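Local coordinates for protein Hydrogenase/urease maturation factor HypB (Helicobacter pylori, PDB 4LPS) that binds and slowly hydrolyses GTP and is required for nickel insertion into [NiFe] hydrogenase and for maturation of urease, at residues D31-E36 with M112-F117; N50-P55 with P170-C175; F211-S214 with K219-E222. One frame throughout, in Å; residues are numbered along the deposited sequence.

Contact 1: D31-E36 with M112-F117; sequences DIKAAE and MIEGAF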
ATOM      1  N   ASP A  31      -8.007 -15.927   5.788  1.00 17.31           N
ATOM      2  CA  ASP A  31      -6.772 -16.553   5.314  1.00 15.37           C
ATOM      3  C   ASP A  31      -7.021 -17.473   4.116  1.00 13.53           C
ATOM      4  O   ASP A  31      -6.245 -17.483   3.161  1.00 12.22           O
ATOM      5  CB  ASP A  31      -6.106 -17.339   6.444  1.00 20.97           C
ATOM      6  CG  ASP A  31      -5.034 -16.542   7.166  1.00 30.66           C
ATOM      7  OD1 ASP A  31      -4.859 -15.342   6.866  1.00 29.98           O
ATOM      8  OD2 ASP A  31      -4.361 -17.127   8.043  1.00 38.13           O
ATOM      9  N   ILE A  32      -8.093 -18.257   4.180  1.00 14.19           N
ATOM     10  CA  ILE A  32      -8.486 -19.103   3.057  1.00 13.50           C
ATOM     11  C   ILE A  32      -8.787 -18.245   1.833  1.00 12.20           C
ATOM     12  O   ILE A  32      -8.255 -18.484   0.747  1.00 11.42           O
ATOM     13  CB  ILE A  32      -9.726 -19.967   3.388  1.00 15.52           C
ATOM     14  CG1 ILE A  32      -9.399 -21.007   4.464  1.00 17.33           C
ATOM     15  CG2 ILE A  32     -10.244 -20.664   2.138  1.00 15.71           C
ATOM     16  CD1 ILE A  32      -8.332 -21.996   4.050  1.00 22.54           C
ATOM     17  N   LYS A  33      -9.649 -17.249   2.020  1.00 12.84           N
ATOM     18  CA  LYS A  33     -10.055 -16.358   0.937  1.00 12.40           C
ATOM     19  C   LYS A  33      -8.882 -15.566   0.356  1.00 13.50           C
ATOM     20  O   LYS A  33      -8.837 -15.304  -0.846  1.00 12.65           O
ATOM     21  CB  LYS A  33     -11.149 -15.401   1.420  1.00 14.34           C
ATOM     22  CG  LYS A  33     -11.808 -14.632   0.290  1.00 25.50           C
ATOM     23  CD  LYS A  33     -12.361 -15.599  -0.753  1.00 31.70           C
ATOM     24  CE  LYS A  33     -13.187 -14.876  -1.801  1.00 35.43           C
ATOM     25  NZ  LYS A  33     -13.531 -15.763  -2.949  1.00 38.76           N
ATOM     26  N   ALA A  34      -7.941 -15.181   1.211  1.00 10.93           N
ATOM     27  CA  ALA A  34      -6.735 -14.496   0.762  1.00 10.38           C
ATOM     28  C   ALA A  34      -5.881 -15.396  -0.124  1.00 10.23           C
ATOM     29  O   ALA A  34      -5.317 -14.943  -1.121  1.00  9.17           O
ATOM     30  CB  ALA A  34      -5.930 -14.013   1.952  1.00 11.71           C
ATOM     31  N   ALA A  35      -5.775 -16.666   0.256  1.00 12.77           N
ATOM     32  CA  ALA A  35      -5.026 -17.640  -0.526  1.00 13.78           C
ATOM     33  C   ALA A  35      -5.682 -17.878  -1.884  1.00 13.71           C
ATOM     34  O   ALA A  35      -4.998 -18.076  -2.890  1.00 11.92           O
ATOM     35  CB  ALA A  35      -4.901 -18.949   0.244  1.00 14.66           C
ATOM     36  N   GLU A  36      -7.011 -17.872  -1.902  1.00 11.96           N
ATOM     37  CA  GLU A  36      -7.765 -18.059  -3.138  1.00 11.52           C
ATOM     38  C   GLU A  36      -7.643 -16.848  -4.056  1.00 12.25           C
ATOM     39  O   GLU A  36      -7.601 -16.990  -5.278  1.00 15.75           O
ATOM     40  CB  GLU A  36      -9.231 -18.343  -2.827  1.00 11.62           C
ATOM     41  CG  GLU A  36      -9.463 -19.715  -2.218  1.00 12.91           C
ATOM     42  CD  GLU A  36     -10.914 -19.951  -1.879  1.00 20.51           C
ATOM     43  OE1 GLU A  36     -11.413 -21.064  -2.137  1.00 21.37           O
ATOM     44  OE2 GLU A  36     -11.553 -19.017  -1.353  1.00 23.44           O
ATOM     45  N   MET A 112     -13.726  -8.783   0.079  1.00 16.52           N
ATOM     46  CA  MET A 112     -14.067  -7.475  -0.480  1.00 18.26           C
ATOM     47  C   MET A 112     -13.319  -7.198  -1.780  1.00 17.05           C
ATOM     48  O   MET A 112     -13.828  -6.503  -2.662  1.00 20.72           O
ATOM     49  CB  MET A 112     -13.753  -6.359   0.523  1.00 19.92           C
ATOM     50  CG  MET A 112     -14.536  -6.404   1.830  1.00 22.37           C
ATOM     51  SD  MET A 112     -13.988  -5.089   2.943  1.00 20.41           S
ATOM     52  CE  MET A 112     -14.634  -5.659   4.521  1.00 17.53           C
ATOM     53  N   ILE A 113     -12.113  -7.747  -1.896  1.00 12.57           N
ATOM     54  CA  ILE A 113     -11.285  -7.534  -3.081  1.00 16.64           C
ATOM     55  C   ILE A 113     -11.896  -8.191  -4.318  1.00 17.23           C
ATOM     56  O   ILE A 113     -11.746  -7.688  -5.433  1.00 19.18           O
ATOM     57  CB  ILE A 113      -9.851  -8.070  -2.871  1.00 15.90           C
ATOM     58  CG1 ILE A 113      -9.294  -7.608  -1.520  1.00 11.52           C
ATOM     59  CG2 ILE A 113      -8.936  -7.627  -4.006  1.00 16.05           C
ATOM     60  CD1 ILE A 113      -9.137  -6.094  -1.405  1.00 11.25           C
ATOM     61  N   GLU A 114     -12.589  -9.310  -4.111  1.00 15.76           N
ATOM     62  CA  GLU A 114     -13.069 -10.144  -5.210  1.00 18.49           C
ATOM     63  C   GLU A 114     -13.959  -9.366  -6.169  1.00 18.49           C
ATOM     64  O   GLU A 114     -13.795  -9.449  -7.389  1.00 19.29           O
ATOM     65  CB  GLU A 114     -13.839 -11.352  -4.671  1.00 25.41           C
ATOM     66  CG  GLU A 114     -14.408 -12.245  -5.762  1.00 35.12           C
ATOM     67  CD  GLU A 114     -15.147 -13.450  -5.218  1.00 42.95           C
ATOM     68  OE1 GLU A 114     -15.796 -14.163  -6.018  1.00 45.98           O
ATOM     69  OE2 GLU A 114     -15.078 -13.688  -3.994  1.00 43.04           O
ATOM     70  N   GLY A 115     -14.905  -8.617  -5.607  1.00 19.40           N
ATOM     71  CA  GLY A 115     -15.832  -7.825  -6.394  1.00 19.65           C
ATOM     72  C   GLY A 115     -15.128  -6.791  -7.249  1.00 19.18           C
ATOM     73  O   GLY A 115     -15.404  -6.668  -8.440  1.00 17.37           O
ATOM     74  N   ALA A 116     -14.216  -6.047  -6.631  1.00 18.60           N
ATOM     75  CA  ALA A 116     -13.445  -5.029  -7.336  1.00 19.59           C
ATOM     76  C   ALA A 116     -12.547  -5.664  -8.394  1.00 21.32           C
ATOM     77  O   ALA A 116     -12.391  -5.129  -9.492  1.00 18.92           O
ATOM     78  CB  ALA A 116     -12.615  -4.218  -6.349  1.00 14.05           C
ATOM     79  N   PHE A 117     -11.964  -6.808  -8.049  1.00 15.30           N
ATOM     80  CA  PHE A 117     -11.114  -7.574  -8.956  1.00 15.87           C
ATOM     81  C   PHE A 117     -11.875  -7.980 -10.218  1.00 19.27           C
ATOM     82  O   PHE A 117     -11.371  -7.832 -11.332  1.00 17.97           O
ATOM     83  CB  PHE A 117     -10.576  -8.813  -8.234  1.00 18.06           C
ATOM     84  CG  PHE A 117      -9.515  -9.568  -8.993  1.00 16.88           C
ATOM     85  CD1 PHE A 117      -9.851 -10.638  -9.808  1.00 19.04           C
ATOM     86  CD2 PHE A 117      -8.177  -9.229  -8.857  1.00 17.31           C
ATOM     87  CE1 PHE A 117      -8.874 -11.341 -10.494  1.00 18.25           C
ATOM     88  CE2 PHE A 117      -7.195  -9.928  -9.538  1.00 18.73           C
ATOM     89  CZ  PHE A 117      -7.545 -10.988 -10.357  1.00 18.84           C
TER
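Lys33 and Glu114 form a salt bridge between two helices. It also counts as a hydrogen bond, with Lys33 NZ 2.8 Å from Glu114 OE2. The ammonium group does not approach in the plane of the carboxylate. It comes from above it, 54° out of the plane. OE2 carries the contact, while Glu114 OE1 stays 4.1 Å from Lys33 NZ. The two side chains cross at about a right angle. Glu114 reaches out nearly straight, with CG anti to the backbone N (chi1 178°) and an extended chain beyond it. The lysine chain is instead bent at chi2 (56°), which helps to bring its end round to the acid.

The bridge links helix 29-43, just before the first strand of the P-loop GTPase fold, with helix 110-122, which leads to strand 131-135. At this level the helices are well apart, with the CA atoms of Lys33 and Glu114 9.2 Å from each other. Two long side chains span that distance.

Apolar packing lies on the buried side, where Ile113 packs on Tyr41 and on Ile134 of the sheet.

A glycerol, probably from the crystallisation liquor, is hydrogen-bonded to Lys33 NZ through O1 and to Glu36 OE2 through O3. Glu36 OE2 and Glu114 OE2 are 6.9 Å apart, and the lysine probably eases their mutual repulsion.

Contact 2: N50-P55 with P170-C175; sequences NFMSSP and PTMFMC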
ATOM      1  N   ASN A  50      -0.218  -3.978  -1.078  1.00  9.03           N
ATOM      2  CA  ASN A  50      -1.197  -3.528  -0.097  1.00 11.54           C
ATOM      3  C   ASN A  50      -0.628  -2.388   0.744  1.00 12.80           C
ATOM      4  O   ASN A  50       0.256  -2.602   1.577  1.00  9.87           O
ATOM      5  CB  ASN A  50      -1.626  -4.700   0.793  1.00  9.19           C
ATOM      6  CG  ASN A  50      -2.504  -4.271   1.949  1.00  9.25           C
ATOM      7  OD1 ASN A  50      -3.319  -3.359   1.822  1.00 11.90           O
ATOM      8  ND2 ASN A  50      -2.342  -4.936   3.089  1.00  9.73           N
ATOM      9  N   PHE A  51      -1.124  -1.176   0.510  1.00 10.40           N
ATOM     10  CA  PHE A  51      -0.628   0.000   1.220  1.00 11.52           C
ATOM     11  C   PHE A  51      -1.483   0.337   2.435  1.00 11.19           C
ATOM     12  O   PHE A  51      -2.694   0.533   2.323  1.00  9.88           O
ATOM     13  CB  PHE A  51      -0.555   1.201   0.277  1.00 11.78           C
ATOM     14  CG  PHE A  51       0.598   1.144  -0.681  1.00 12.06           C
ATOM     15  CD1 PHE A  51       1.865   1.559  -0.289  1.00 11.28           C
ATOM     16  CD2 PHE A  51       0.419   0.672  -1.973  1.00 13.26           C
ATOM     17  CE1 PHE A  51       2.935   1.504  -1.174  1.00 13.90           C
ATOM     18  CE2 PHE A  51       1.482   0.616  -2.862  1.00 14.93           C
ATOM     19  CZ  PHE A  51       2.740   1.033  -2.463  1.00 17.16           C
ATOM     20  N   MET A  52      -0.838   0.408   3.596  1.00  8.55           N
ATOM     21  CA  MET A  52      -1.523   0.703   4.843  1.00  8.82           C
ATOM     22  C   MET A  52      -0.893   1.902   5.535  1.00 13.07           C
ATOM     23  O   MET A  52       0.319   2.104   5.457  1.00  8.95           O
ATOM     24  CB  MET A  52      -1.489  -0.525   5.750  1.00  9.36           C
ATOM     25  CG  MET A  52      -2.360  -1.667   5.248  1.00  9.47           C
ATOM     26  SD  MET A  52      -2.076  -3.193   6.157  1.00 14.25           S
ATOM     27  CE  MET A  52      -0.356  -3.496   5.748  1.00 11.48           C
ATOM     28  N   SER A  53      -1.727   2.711   6.182  1.00 10.63           N
ATOM     29  CA  SER A  53      -1.254   3.874   6.925  1.00 12.48           C
ATOM     30  C   SER A  53      -2.391   4.465   7.740  1.00  9.91           C
ATOM     31  O   SER A  53      -3.530   4.011   7.645  1.00 11.62           O
ATOM     32  CB  SER A  53      -0.691   4.938   5.980  1.00 12.83           C
ATOM     33  OG  SER A  53      -1.740   5.688   5.394  1.00 13.04           O
ATOM     34  N   SER A  54      -2.081   5.492   8.523  1.00 10.32           N
ATOM     35  CA  SER A  54      -3.108   6.315   9.144  1.00 12.85           C
ATOM     36  C   SER A  54      -3.856   7.073   8.056  1.00 11.75           C
ATOM     37  O   SER A  54      -3.353   7.209   6.939  1.00  9.94           O
ATOM     38  CB  SER A  54      -2.497   7.302  10.141  1.00 11.51           C
ATOM     39  OG  SER A  54      -1.699   6.647  11.106  1.00 24.12           O
ATOM     40  N   PRO A  55      -5.076   7.543   8.360  1.00 11.17           N
ATOM     41  CA  PRO A  55      -5.704   8.474   7.418  1.00 11.12           C
ATOM     42  C   PRO A  55      -4.804   9.681   7.141  1.00 13.94           C
ATOM     43  O   PRO A  55      -4.265  10.267   8.086  1.00 11.83           O
ATOM     44  CB  PRO A  55      -6.987   8.899   8.141  1.00 12.17           C
ATOM     45  CG  PRO A  55      -7.268   7.781   9.102  1.00 13.65           C
ATOM     46  CD  PRO A  55      -5.924   7.282   9.536  1.00 12.16           C
ATOM     47  N   PRO A 170       3.139  -1.619  16.854  1.00 15.16           N
ATOM     48  CA  PRO A 170       4.133  -2.617  16.447  1.00 15.63           C
ATOM     49  C   PRO A 170       3.592  -3.690  15.504  1.00 20.05           C
ATOM     50  O   PRO A 170       4.341  -4.139  14.636  1.00 20.93           O
ATOM     51  CB  PRO A 170       4.574  -3.235  17.780  1.00 17.06           C
ATOM     52  CG  PRO A 170       3.427  -3.021  18.696  1.00 17.18           C
ATOM     53  CD  PRO A 170       2.859  -1.694  18.300  1.00 16.24           C
ATOM     54  N   THR A 171       2.331  -4.091  15.661  1.00 18.37           N
ATOM     55  CA  THR A 171       1.778  -5.165  14.837  1.00 21.83           C
ATOM     56  C   THR A 171       1.640  -4.727  13.381  1.00 16.54           C
ATOM     57  O   THR A 171       1.868  -5.517  12.464  1.00 18.75           O
ATOM     58  CB  THR A 171       0.402  -5.641  15.370  1.00 27.68           C
ATOM     59  OG1 THR A 171       0.556  -6.176  16.692  1.00 31.49           O
ATOM     60  CG2 THR A 171      -0.192  -6.715  14.473  1.00 23.05           C
ATOM     61  N   MET A 172       1.288  -3.466  13.162  1.00 15.59           N
ATOM     62  CA  MET A 172       1.232  -2.948  11.799  1.00 18.01           C
ATOM     63  C   MET A 172       2.612  -2.929  11.147  1.00 20.27           C
ATOM     64  O   MET A 172       2.776  -3.371  10.011  1.00 18.89           O
ATOM     65  CB  MET A 172       0.618  -1.548  11.773  1.00 11.33           C
ATOM     66  CG  MET A 172       0.630  -0.905  10.393  1.00 10.66           C
ATOM     67  SD  MET A 172      -0.337  -1.773   9.135  1.00 10.71           S
ATOM     68  CE  MET A 172      -2.005  -1.371   9.645  1.00  9.89           C
ATOM     69  N   PHE A 173       3.601  -2.407  11.860  1.00 12.68           N
ATOM     70  CA  PHE A 173       4.936  -2.261  11.293  1.00 15.54           C
ATOM     71  C   PHE A 173       5.683  -3.594  11.165  1.00 16.95           C
ATOM     72  O   PHE A 173       6.599  -3.712  10.354  1.00 16.49           O
ATOM     73  CB  PHE A 173       5.748  -1.261  12.118  1.00 14.89           C
ATOM     74  CG  PHE A 173       5.338   0.168  11.897  1.00 12.79           C
ATOM     75  CD1 PHE A 173       5.819   0.875  10.805  1.00 12.41           C
ATOM     76  CD2 PHE A 173       4.450   0.798  12.759  1.00 12.63           C
ATOM     77  CE1 PHE A 173       5.442   2.191  10.585  1.00 11.98           C
ATOM     78  CE2 PHE A 173       4.067   2.113  12.545  1.00 12.23           C
ATOM     79  CZ  PHE A 173       4.561   2.810  11.458  1.00 11.73           C
ATOM     80  N   MET A 174       5.300  -4.589  11.964  1.00 16.84           N
ATOM     81  CA  MET A 174       5.876  -5.927  11.831  1.00 19.33           C
ATOM     82  C   MET A 174       5.361  -6.682  10.597  1.00 15.68           C
ATOM     83  O   MET A 174       5.947  -7.687  10.199  1.00 23.03           O
ATOM     84  CB  MET A 174       5.628  -6.758  13.096  1.00 20.88           C
ATOM     85  CG  MET A 174       6.660  -6.518  14.195  1.00 26.24           C
ATOM     86  SD  MET A 174       6.392  -7.505  15.683  1.00 59.46           S
ATOM     87  CE  MET A 174       4.829  -6.856  16.268  1.00 54.24           C
ATOM     88  N   CYS A 175       4.268  -6.219   9.994  1.00 13.49           N
ATOM     89  CA  CYS A 175       3.774  -6.874   8.785  1.00 17.23           C
ATOM     90  C   CYS A 175       4.301  -6.204   7.518  1.00 15.70           C
ATOM     91  O   CYS A 175       4.026  -6.657   6.405  1.00 20.07           O
ATOM     92  CB  CYS A 175       2.243  -6.899   8.770  1.00 23.16           C
ATOM     93  SG  CYS A 175       1.436  -5.416   8.161  1.00 38.62           S
TER
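Met52 lies on strand 47-52 and faces Met172 on the short helix 170-174. The CA atoms of these two residues are 8.3 Å apart, so the backbones do not touch. Ser54 and Pro55 are loop. Cys175 follows the helix, and its N bonds back to Met172 O at 3.2 Å. Met172 and Cys175 both face the strand, three residues apart.

Three sulfur-containing side chains fill the space between. The CA-CB bonds of all three point toward the opposite segment. Met52 SD lies 3.7 Å from Met172 SD, and the two methionine chains cross obliquely. Met172 is bent at both chi2 and chi3, and its SD and CE end beside Met52 CB and SD. Met172 SD is 3.8 Å from Met52 CB. Met52 is bent at chi3 (-63°). That turn carries its methyl group past Met172 SD to Cys175, where Met52 CE meets Cys175 SG at 3.6 Å.

The strand is central in the parallel sheet, beside strands 131-135 and 152-158, and runs into the P-loop that holds the GDP phosphates. Asn153 of strand 152-158 also touches Met52, and His240 touches Cys175. Ser53 OG donates to Ser54 O at 2.7 Å and also bonds Lys59 of the nucleotide pocket.

All three touching residues are buried. Their contact is apolar, made by thioethers, a methyl and a thiol, and it depends on close fit rather than charge.

Contact 3: F211-S214 with K219-E222; sequences FLMS and KSLE. With GDP (guanosine-5'-diphosphate), chain D.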
ATOM      1  N   PHE A 211      12.089   3.932   3.363  1.00 15.85           N
ATOM      2  CA  PHE A 211      12.206   4.931   2.307  1.00 16.97           C
ATOM      3  C   PHE A 211      11.770   6.311   2.779  1.00 15.60           C
ATOM      4  O   PHE A 211      10.702   6.461   3.370  1.00 14.65           O
ATOM      5  CB  PHE A 211      11.366   4.524   1.093  1.00 18.55           C
ATOM      6  CG  PHE A 211      11.853   3.284   0.401  1.00 23.41           C
ATOM      7  CD1 PHE A 211      11.367   2.036   0.762  1.00 22.02           C
ATOM      8  CD2 PHE A 211      12.797   3.366  -0.612  1.00 25.27           C
ATOM      9  CE1 PHE A 211      11.812   0.894   0.129  1.00 21.75           C
ATOM     10  CE2 PHE A 211      13.246   2.225  -1.252  1.00 27.47           C
ATOM     11  CZ  PHE A 211      12.752   0.987  -0.880  1.00 24.67           C
ATOM     12  N   LEU A 212      12.600   7.312   2.508  1.00 16.54           N
ATOM     13  CA  LEU A 212      12.198   8.703   2.668  1.00 16.38           C
ATOM     14  C   LEU A 212      11.513   9.155   1.388  1.00 16.58           C
ATOM     15  O   LEU A 212      12.091   9.070   0.305  1.00 20.90           O
ATOM     16  CB  LEU A 212      13.403   9.593   2.978  1.00 17.78           C
ATOM     17  CG  LEU A 212      13.913   9.605   4.419  1.00 18.23           C
ATOM     18  CD1 LEU A 212      15.308  10.210   4.484  1.00 23.72           C
ATOM     19  CD2 LEU A 212      12.954  10.373   5.317  1.00 17.40           C
ATOM     20  N   MET A 213      10.277   9.620   1.508  1.00 15.07           N
ATOM     21  CA  MET A 213       9.503   9.993   0.334  1.00 14.91           C
ATOM     22  C   MET A 213       8.826  11.339   0.518  1.00 14.79           C
ATOM     23  O   MET A 213       8.294  11.638   1.585  1.00 15.47           O
ATOM     24  CB  MET A 213       8.456   8.920   0.019  1.00 16.16           C
ATOM     25  CG  MET A 213       7.385   9.372  -0.969  1.00 22.38           C
ATOM     26  SD  MET A 213       6.293   8.055  -1.532  1.00 38.16           S
ATOM     27  CE  MET A 213       7.492   6.806  -1.990  1.00 17.33           C
ATOM     28  N   SER A 214       8.856  12.147  -0.533  1.00 17.72           N
ATOM     29  CA  SER A 214       8.099  13.390  -0.568  1.00 17.21           C
ATOM     30  C   SER A 214       7.465  13.567  -1.940  1.00 19.12           C
ATOM     31  O   SER A 214       8.073  13.240  -2.961  1.00 18.72           O
ATOM     32  CB  SER A 214       9.000  14.580  -0.226  1.00 19.26           C
ATOM     33  OG  SER A 214       8.303  15.803  -0.361  1.00 19.66           O
ATOM     34  N   LYS A 219      12.569  12.276  -7.379  1.00 28.22           N
ATOM     35  CA  LYS A 219      13.637  11.289  -7.305  1.00 29.72           C
ATOM     36  C   LYS A 219      13.317  10.192  -6.289  1.00 27.84           C
ATOM     37  O   LYS A 219      13.640   9.024  -6.507  1.00 26.34           O
ATOM     38  CB  LYS A 219      14.958  11.977  -6.949  1.00 34.09           C
ATOM     39  CG  LYS A 219      16.165  11.054  -6.874  1.00 42.55           C
ATOM     40  CD  LYS A 219      16.275  10.164  -8.103  1.00 47.44           C
ATOM     41  CE  LYS A 219      17.551   9.336  -8.072  1.00 50.73           C
ATOM     42  NZ  LYS A 219      17.881   8.873  -6.695  1.00 51.58           N
ATOM     43  N   SER A 220      12.679  10.570  -5.183  1.00 28.35           N
ATOM     44  CA  SER A 220      12.254   9.602  -4.174  1.00 25.72           C
ATOM     45  C   SER A 220      11.154   8.697  -4.718  1.00 23.39           C
ATOM     46  O   SER A 220      11.108   7.506  -4.412  1.00 26.06           O
ATOM     47  CB  SER A 220      11.776  10.314  -2.904  1.00 23.45           C
ATOM     48  OG  SER A 220      10.484  10.870  -3.072  1.00 20.80           O
ATOM     49  N   LEU A 221      10.271   9.274  -5.524  1.00 23.24           N
ATOM     50  CA  LEU A 221       9.196   8.516  -6.151  1.00 23.32           C
ATOM     51  C   LEU A 221       9.794   7.526  -7.134  1.00 26.01           C
ATOM     52  O   LEU A 221       9.384   6.368  -7.203  1.00 27.98           O
ATOM     53  CB  LEU A 221       8.220   9.445  -6.877  1.00 27.15           C
ATOM     54  CG  LEU A 221       6.943   9.906  -6.169  1.00 30.77           C
ATOM     55  CD1 LEU A 221       6.109   8.715  -5.714  1.00 26.47           C
ATOM     56  CD2 LEU A 221       7.264  10.825  -5.001  1.00 30.81           C
ATOM     57  N   GLU A 222      10.760   8.011  -7.906  1.00 27.06           N
ATOM     58  CA  GLU A 222      11.441   7.208  -8.911  1.00 26.24           C
ATOM     59  C   GLU A 222      12.198   6.041  -8.282  1.00 25.02           C
ATOM     60  O   GLU A 222      12.203   4.935  -8.822  1.00 25.85           O
ATOM     61  CB  GLU A 222      12.395   8.092  -9.717  1.00 32.45           C
ATOM     62  CG  GLU A 222      13.159   7.376 -10.815  1.00 38.02           C
ATOM     63  CD  GLU A 222      13.863   8.341 -11.748  1.00 47.22           C
ATOM     64  OE1 GLU A 222      13.676   8.227 -12.978  1.00 52.27           O
ATOM     65  OE2 GLU A 222      14.610   9.211 -11.250  1.00 48.11           O
TER
HETATM   66  PB  GDP D 302      -4.156   9.600   2.164  1.00 14.28           P
HETATM   67  O1B GDP D 302      -5.406  10.009   2.901  1.00 14.98           O
HETATM   68  O2B GDP D 302      -4.505   8.969   0.840  1.00  8.10           O
HETATM   69  O3B GDP D 302      -3.377   8.591   2.970  1.00 15.20           O
HETATM   70  O3A GDP D 302      -3.223  10.888   1.941  1.00 18.89           O
HETATM   71  PA  GDP D 302      -3.572  12.063   0.895  1.00 17.29           P
HETATM   72  O1A GDP D 302      -3.002  11.735  -0.461  1.00 13.76           O
HETATM   73  O2A GDP D 302      -5.053  12.331   0.814  1.00 17.91           O
HETATM   74  O5' GDP D 302      -2.770  13.302   1.512  1.00 13.35           O
HETATM   75  C5' GDP D 302      -3.313  14.052   2.596  1.00 13.08           C
HETATM   76  C4' GDP D 302      -2.672  15.431   2.598  1.00 13.40           C
HETATM   77  O4' GDP D 302      -1.251  15.301   2.657  1.00 17.36           O
HETATM   78  C3' GDP D 302      -2.984  16.173   1.311  1.00 15.26           C
HETATM   79  O3' GDP D 302      -3.232  17.542   1.645  1.00 13.26           O
HETATM   80  C2' GDP D 302      -1.717  16.096   0.492  1.00 14.01           C
HETATM   81  O2' GDP D 302      -1.557  17.274  -0.297  1.00 12.65           O
HETATM   82  C1' GDP D 302      -0.655  16.019   1.572  1.00 16.50           C
HETATM   83  N9  GDP D 302       0.567  15.309   1.135  1.00 14.86           N
HETATM   84  C8  GDP D 302       0.664  14.109   0.532  1.00 10.86           C
HETATM   85  N7  GDP D 302       1.964  13.788   0.317  1.00 13.36           N
HETATM   86  C5  GDP D 302       2.721  14.793   0.803  1.00 13.38           C
HETATM   87  C6  GDP D 302       4.166  15.105   0.911  1.00 13.35           C
HETATM   88  O6  GDP D 302       5.028  14.316   0.474  1.00 15.97           O
HETATM   89  N1  GDP D 302       4.524  16.258   1.491  1.00 14.40           N
HETATM   90  C2  GDP D 302       3.615  17.128   1.970  1.00 14.35           C
HETATM   91  N2  GDP D 302       4.039  18.279   2.545  1.00 10.72           N
HETATM   92  N3  GDP D 302       2.279  16.908   1.907  1.00 14.74           N
HETATM   93  C4  GDP D 302       1.790  15.783   1.346  1.00 16.11           C
HETATM   94  O   HOH W   1      11.874   6.824  -1.774  1.00 33.52           O
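Leu212 meets Ser220 through its backbone: Leu212 O lies 3.5 Å from Ser220 CB. A water bridges the same two residues, donating to Leu212 O at 3.1 Å and to Ser220 O at 2.8 Å. Met213 comes next. Its CA and CG pass close to Ser220 OG, and its chain extends to SD, which lies 4.2 Å from Leu221 CD1. Met62 of helix 59-66 and Ile180 of the sheet also touch this methionine.

Ser214 is tied to the helix through its backbone. Its N donates to Ser220 OG at 3.3 Å, a long but nearly straight bond (167°). Ser220 OG sits between its own backbone N and carbonyl carbon (chi1 76°), and it also bonds Asp217 O. Leu221 CD2 comes to 3.3 Å from Ser214 O. The hydroxyl of Ser214 serves other partners, bonding Asp185 OD1 and Lys216 N.

On the nucleotide side, Ser214 CA is 3.4 Å from O6 of GDP. Ser215 N and Asp185 OD1 hydrogen-bond the nucleotide. This turn joins the last strand to helix 218-234. Its position is consistent with the G5 loop, which in P-loop GTPases contacts the guanine base.

The three contacts are spread across the chain and none touches another. Contact 1 and contact 3 lie on opposite sides of the chain's centre, their own centres 30 Å apart. Contact 2 lies nearer the middle, 19 Å from contact 1 and 18 Å from contact 3 between centres. Strand 47-52 of contact 2 is the next element in the chain after helix 29-43 of contact 1. Contacts 2 and 3 both reach the same parallel sheet. Contact 3 holds a residue of the GDP pocket. In contact 2, the Met52 side chain is about 10 Å from GDP and the Met172 side chain is about 10 Å from nickel.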